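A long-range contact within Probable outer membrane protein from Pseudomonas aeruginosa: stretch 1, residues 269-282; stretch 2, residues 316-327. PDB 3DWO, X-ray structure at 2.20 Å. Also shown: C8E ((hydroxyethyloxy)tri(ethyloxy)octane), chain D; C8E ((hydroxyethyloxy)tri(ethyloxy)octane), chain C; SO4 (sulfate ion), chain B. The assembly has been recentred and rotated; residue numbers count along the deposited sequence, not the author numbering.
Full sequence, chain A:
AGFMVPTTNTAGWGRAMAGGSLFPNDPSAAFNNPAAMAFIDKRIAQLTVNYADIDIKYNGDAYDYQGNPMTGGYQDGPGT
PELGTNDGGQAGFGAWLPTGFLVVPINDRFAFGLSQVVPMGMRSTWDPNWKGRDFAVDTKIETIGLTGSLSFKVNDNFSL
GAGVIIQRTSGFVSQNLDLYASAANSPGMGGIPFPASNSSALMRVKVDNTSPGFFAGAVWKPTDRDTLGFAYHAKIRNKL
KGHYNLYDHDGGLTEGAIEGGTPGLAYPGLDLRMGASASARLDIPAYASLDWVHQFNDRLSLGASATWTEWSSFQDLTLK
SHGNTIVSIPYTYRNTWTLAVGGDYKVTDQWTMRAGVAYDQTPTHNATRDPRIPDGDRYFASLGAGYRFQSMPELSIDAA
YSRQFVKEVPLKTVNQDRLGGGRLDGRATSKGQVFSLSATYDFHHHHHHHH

Stretch 1 (269-282) GLDLRMGASASARL
Stretch 2 (316-327) DLTLKSHGNTIV

The apolar side of this contact is built from leucine, isoleucine and alanine side chains, covered in part by two detergent molecules. Ala-278 CB lies 3.7 Å from Leu-319 CD1, and Ala-280 CB lies 4.4 Å from Leu-317 CD2, which is also 4.4 Å from Leu-282 CD2. Alanine suits the places facing these leucines, since its single methyl meets the longer side chains while leaving the backbones close. Leu-319 (chi1 t, chi2 p) starts with CA-to-CB directed away from stretch 1, yet its end comes nearer, CD1 lying 3.7 Å from Ala-278 CB; Leu-317 has an off-well chi1 of -136° and chi2 t. A second apolar group forms around Ile-326 (m, m): its CD1 is 4.1 Å from Leu-270 CD1, and its CG2 is 4.3 Å from Leu-272 CD1. Both leucines are t, p. The branched Ile-326 and these two leucines are buried, and their side chains offer only hydrocarbon to one another and to the detergent, so none of them brings a polar group that would need a partner there. C8E chain D approaches the first group, with C16 3.9 Å from Ala-280 CB; C8E chain C approaches the second, with C1 3.7 Å from Ile-326 CG2.

The backbone beneath is extended. Strand 275-281 runs roughly antiparallel to strand 316-321, at 148° between their directions and 4.6 Å at closest approach. One antiparallel bridge sets the register: Ser-279 pairs with Lys-320, their CA atoms 5.2 Å apart. Ser-279 N donates to Lys-320 O, and Lys-320 N donates to Ser-279 O, each N to O distance being 2.9 Å. Beside this pair Ala-278 CA approaches Lys-320 O at 3.2 Å, and Ala-280 CA approaches Thr-318 O at 3.5 Å, both CA-H...O contacts. Further along, water takes over from direct pairing: water 5 accepts from Arg-281 N (3.0 Å to the water O) and donates to Thr-318 O (2.7 Å).

Stretch 2 then reverses through a type I' turn from Ser-321 to Asn-324. His-322 (phi/psi 59/43) and Gly-323 (77/-11) occupy its middle, and the positive phi favours glycine at the latter. Ser-321 N donates to Asn-324 O at 2.7 Å, and Asn-324 N to Ser-321 O at 3.0 Å, closing the hairpin.

At the polar edge, Ser-321 (chi1 t) uses its short hydroxyl to reach the other backbone: OG donates to Ser-277 O at 3.0 Å. Water 2 donates to Ser-321 OG (2.7 Å) and to Asp-271 O (3.1 Å), extending the link. His-322 (chi1 m, chi2 117°) has the largest area covered across the contact. Its CE1 lies 3.4 Å from Arg-273 NH1, and its ND1 sits over one face of that guanidinium. Arg-273 (m, t, t, t) is held by a salt bridge within its own stretch, NE to Asp-271 OD2 at 3.2 Å, which balances its charge. At the other polar margin a sulfate gathers two cations: Arg-281 NH1 donates to SO4 O3 at 2.7 Å, and Lys-320 NZ, at the end of an m, t, t, t chain, makes a weak bond to SO4 O4 at 3.2 Å.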

# COMPACT_ATOMS: atom_id res chain seq x y z
N GLY A 269 -33.05 1.62 5.14
CA GLY A 269 -31.94 2.48 5.51
C GLY A 269 -30.93 2.61 4.39
O GLY A 269 -29.98 3.40 4.49
N LEU A 270 -31.11 1.84 3.33
CA LEU A 270 -30.21 1.89 2.20
C LEU A 270 -30.76 2.80 1.12
O LEU A 270 -31.92 2.68 0.71
CB LEU A 270 -29.99 0.48 1.62
CG LEU A 270 -29.20 0.39 0.31
CD1 LEU A 270 -27.81 0.98 0.50
CD2 LEU A 270 -29.10 -1.06 -0.14
N ASP A 271 -29.92 3.73 0.66
CA ASP A 271 -30.32 4.64 -0.41
C ASP A 271 -29.35 4.47 -1.58
O ASP A 271 -28.43 5.26 -1.76
CB ASP A 271 -30.30 6.09 0.06
CG ASP A 271 -30.39 7.08 -1.10
OD1 ASP A 271 -31.33 6.94 -1.93
OD2 ASP A 271 -29.53 7.98 -1.19
N LEU A 272 -29.57 3.43 -2.38
CA LEU A 272 -28.72 3.15 -3.52
C LEU A 272 -29.28 3.77 -4.81
O LEU A 272 -30.48 3.68 -5.09
CB LEU A 272 -28.55 1.64 -3.69
CG LEU A 272 -27.62 1.20 -4.82
CD1 LEU A 272 -26.18 1.61 -4.47
CD2 LEU A 272 -27.71 -0.30 -5.03
N ARG A 273 -28.40 4.39 -5.59
CA ARG A 273 -28.80 5.02 -6.84
C ARG A 273 -27.86 4.57 -7.96
O ARG A 273 -26.92 3.81 -7.71
CB ARG A 273 -28.73 6.54 -6.69
CG ARG A 273 -29.55 7.08 -5.52
CD ARG A 273 -29.27 8.55 -5.28
NE ARG A 273 -29.99 9.08 -4.12
CZ ARG A 273 -29.87 10.32 -3.67
NH1 ARG A 273 -29.05 11.18 -4.27
NH2 ARG A 273 -30.57 10.71 -2.60
N MET A 274 -28.12 5.02 -9.18
CA MET A 274 -27.26 4.63 -10.30
C MET A 274 -25.93 5.36 -10.22
O MET A 274 -24.96 4.98 -10.86
CB MET A 274 -27.95 4.91 -11.64
CG MET A 274 -29.11 3.96 -11.95
SD MET A 274 -28.63 2.20 -11.83
CE MET A 274 -27.77 1.98 -13.39
N GLY A 275 -25.90 6.41 -9.40
CA GLY A 275 -24.70 7.21 -9.22
C GLY A 275 -24.94 8.29 -8.18
O GLY A 275 -26.04 8.80 -8.07
N ALA A 276 -23.91 8.63 -7.41
CA ALA A 276 -24.05 9.65 -6.38
C ALA A 276 -22.68 9.99 -5.81
O ALA A 276 -21.70 9.32 -6.11
CB ALA A 276 -24.97 9.15 -5.26
N SER A 277 -22.61 11.04 -5.01
CA SER A 277 -21.34 11.44 -4.40
C SER A 277 -21.04 10.38 -3.34
O SER A 277 -21.94 9.63 -2.94
CB SER A 277 -21.47 12.82 -3.76
OG SER A 277 -22.48 12.83 -2.78
N ALA A 278 -19.79 10.30 -2.88
CA ALA A 278 -19.44 9.27 -1.90
C ALA A 278 -18.18 9.58 -1.11
O ALA A 278 -17.40 10.46 -1.48
CB ALA A 278 -19.27 7.94 -2.62
N SER A 279 -17.97 8.83 -0.04
CA SER A 279 -16.78 8.99 0.79
C SER A 279 -16.40 7.64 1.39
O SER A 279 -17.20 6.70 1.41
CB SER A 279 -17.02 10.00 1.91
OG SER A 279 -17.93 9.49 2.86
N ALA A 280 -15.16 7.54 1.87
CA ALA A 280 -14.67 6.33 2.49
C ALA A 280 -13.38 6.66 3.23
O ALA A 280 -12.44 7.19 2.63
CB ALA A 280 -14.40 5.26 1.42
N ARG A 281 -13.35 6.39 4.53
CA ARG A 281 -12.15 6.66 5.32
C ARG A 281 -11.09 5.62 4.97
O ARG A 281 -11.41 4.45 4.77
CB ARG A 281 -12.42 6.57 6.83
CG ARG A 281 -13.33 7.64 7.39
CD ARG A 281 -13.02 7.85 8.87
NE ARG A 281 -11.75 8.56 9.03
CZ ARG A 281 -11.63 9.88 9.04
NH1 ARG A 281 -12.70 10.65 8.90
NH2 ARG A 281 -10.43 10.44 9.15
N LEU A 282 -9.84 6.06 4.90
CA LEU A 282 -8.72 5.18 4.60
C LEU A 282 -7.50 5.84 5.24
O LEU A 282 -6.58 6.29 4.55
CB LEU A 282 -8.54 5.04 3.08
CG LEU A 282 -7.77 3.85 2.50
CD1 LEU A 282 -6.33 3.88 2.95
CD2 LEU A 282 -8.42 2.55 2.93
N ASP A 316 -12.20 -1.55 8.96
CA ASP A 316 -13.18 -1.79 7.90
C ASP A 316 -13.09 -0.77 6.77
O ASP A 316 -12.47 0.29 6.92
CB ASP A 316 -14.58 -1.76 8.48
CG ASP A 316 -14.94 -0.40 9.04
OD1 ASP A 316 -14.14 0.16 9.83
OD2 ASP A 316 -16.02 0.12 8.69
N LEU A 317 -13.72 -1.09 5.65
CA LEU A 317 -13.76 -0.19 4.50
C LEU A 317 -15.24 0.11 4.38
O LEU A 317 -16.04 -0.77 4.05
CB LEU A 317 -13.28 -0.89 3.22
CG LEU A 317 -12.32 -0.15 2.28
CD1 LEU A 317 -12.46 -0.74 0.88
CD2 LEU A 317 -12.61 1.34 2.25
N THR A 318 -15.63 1.35 4.65
CA THR A 318 -17.03 1.69 4.57
C THR A 318 -17.35 2.74 3.53
O THR A 318 -16.87 3.87 3.59
CB THR A 318 -17.54 2.19 5.93
OG1 THR A 318 -17.20 1.23 6.93
CG2 THR A 318 -19.05 2.36 5.89
N LEU A 319 -18.17 2.34 2.56
CA LEU A 319 -18.58 3.28 1.52
C LEU A 319 -19.78 4.01 2.06
O LEU A 319 -20.74 3.39 2.53
CB LEU A 319 -18.97 2.55 0.24
CG LEU A 319 -19.68 3.47 -0.77
CD1 LEU A 319 -18.73 4.59 -1.20
CD2 LEU A 319 -20.15 2.66 -1.97
N LYS A 320 -19.72 5.33 2.03
CA LYS A 320 -20.83 6.15 2.49
C LYS A 320 -21.25 7.07 1.37
O LYS A 320 -20.48 7.37 0.46
CB LYS A 320 -20.41 6.97 3.72
CG LYS A 320 -20.16 6.13 4.97
CD LYS A 320 -19.91 7.02 6.19
CE LYS A 320 -19.65 6.20 7.44
NZ LYS A 320 -19.35 7.05 8.63
N SER A 321 -22.50 7.50 1.43
CA SER A 321 -23.07 8.41 0.44
C SER A 321 -23.99 9.34 1.21
O SER A 321 -24.94 8.89 1.85
CB SER A 321 -23.86 7.63 -0.60
OG SER A 321 -24.34 8.48 -1.62
N HIS A 322 -23.69 10.64 1.18
CA HIS A 322 -24.48 11.64 1.90
C HIS A 322 -24.50 11.32 3.39
O HIS A 322 -25.54 11.40 4.04
CB HIS A 322 -25.91 11.67 1.35
CG HIS A 322 -25.99 11.97 -0.11
ND1 HIS A 322 -26.50 11.07 -1.02
CD2 HIS A 322 -25.59 13.05 -0.82
CE1 HIS A 322 -26.41 11.58 -2.24
NE2 HIS A 322 -25.86 12.78 -2.15
N GLY A 323 -23.33 10.94 3.92
CA GLY A 323 -23.22 10.61 5.33
C GLY A 323 -23.77 9.26 5.74
O GLY A 323 -23.53 8.82 6.86
N ASN A 324 -24.49 8.59 4.84
CA ASN A 324 -25.07 7.29 5.16
C ASN A 324 -24.30 6.14 4.53
O ASN A 324 -23.79 6.24 3.41
CB ASN A 324 -26.53 7.23 4.70
CG ASN A 324 -27.48 7.89 5.70
OD1 ASN A 324 -27.04 8.60 6.62
ND2 ASN A 324 -28.77 7.66 5.53
N THR A 325 -24.22 5.03 5.27
CA THR A 325 -23.51 3.85 4.80
C THR A 325 -24.21 3.12 3.66
O THR A 325 -25.41 2.85 3.72
CB THR A 325 -23.28 2.85 5.97
OG1 THR A 325 -22.31 3.40 6.87
CG2 THR A 325 -22.78 1.50 5.45
N ILE A 326 -23.46 2.83 2.61
CA ILE A 326 -24.00 2.08 1.49
C ILE A 326 -23.67 0.63 1.84
O ILE A 326 -24.54 -0.24 1.82
CB ILE A 326 -23.33 2.47 0.16
CG1 ILE A 326 -23.77 3.89 -0.23
CG2 ILE A 326 -23.71 1.49 -0.92
CD1 ILE A 326 -25.26 4.05 -0.39
N VAL A 327 -22.40 0.38 2.16
CA VAL A 327 -21.94 -0.94 2.56
C VAL A 327 -20.67 -0.80 3.38
O VAL A 327 -19.82 0.04 3.09
CB VAL A 327 -21.67 -1.89 1.34
CG1 VAL A 327 -20.53 -1.35 0.49
CG2 VAL A 327 -21.34 -3.29 1.85
C1 C8E D . -7.32 -7.52 2.39
C2 C8E D . -8.01 -6.59 1.50
C3 C8E D . -8.10 -5.22 1.99
C4 C8E D . -8.71 -4.43 0.93
C5 C8E D . -8.38 -3.00 1.14
C6 C8E D . -8.57 -2.25 -0.09
C7 C8E D . -8.73 -0.91 0.45
C8 C8E D . -8.03 0.05 -0.43
O9 C8E D . -8.56 1.26 -0.96
C10 C8E D . -9.70 1.19 -1.80
C11 C8E D . -10.01 2.61 -2.18
O12 C8E D . -11.02 3.16 -1.32
C13 C8E D . -12.30 3.45 -1.95
C14 C8E D . -13.47 2.44 -2.19
O15 C8E D . -14.89 2.51 -1.87
C16 C8E D . -15.18 1.96 -0.57
C17 C8E D . -15.51 0.45 -0.56
O18 C8E D . -15.87 -0.29 -1.75
C19 C8E D . -17.30 -0.31 -2.00
C20 C8E D . -18.13 -1.64 -2.15
O21 C8E D . -18.35 -2.18 -3.46
C1 C8E C . -23.00 -1.85 -2.47
C2 C8E C . -24.24 -2.32 -1.89
C3 C8E C . -25.22 -2.77 -2.87
C4 C8E C . -26.45 -3.06 -2.14
C5 C8E C . -27.39 -3.73 -3.06
C6 C8E C . -28.57 -4.14 -2.35
C7 C8E C . -29.43 -4.52 -3.47
C8 C8E C . -30.73 -4.91 -2.91
O9 C8E C . -31.86 -5.41 -3.60
C10 C8E C . -32.48 -4.63 -4.60
C11 C8E C . -33.63 -5.45 -5.07
O12 C8E C . -33.49 -5.86 -6.43
C13 C8E C . -34.48 -6.83 -6.85
C14 C8E C . -34.63 -7.44 -8.27
O15 C8E C . -33.80 -7.38 -9.47
C16 C8E C . -34.17 -6.26 -10.29
C17 C8E C . -35.25 -6.54 -11.34
O18 C8E C . -36.16 -5.53 -11.83
C19 C8E C . -37.38 -5.46 -11.05
C20 C8E C . -38.36 -4.23 -11.06
O21 C8E C . -39.26 -4.07 -9.97
S SO4 B . -16.49 9.14 8.88
O1 SO4 B . -17.39 9.45 10.01
O2 SO4 B . -15.97 7.77 9.04
O3 SO4 B . -15.38 10.11 8.88
O4 SO4 B . -17.24 9.24 7.61
O HOH W 1 -27.66 4.40 2.08
O HOH W 2 -26.38 7.24 -2.89
O HOH W 3 -21.25 11.85 -0.15
O HOH W 4 -20.45 10.79 2.74
O HOH W 5 -16.11 5.62 5.43
O HOH W 6 -13.74 3.05 5.50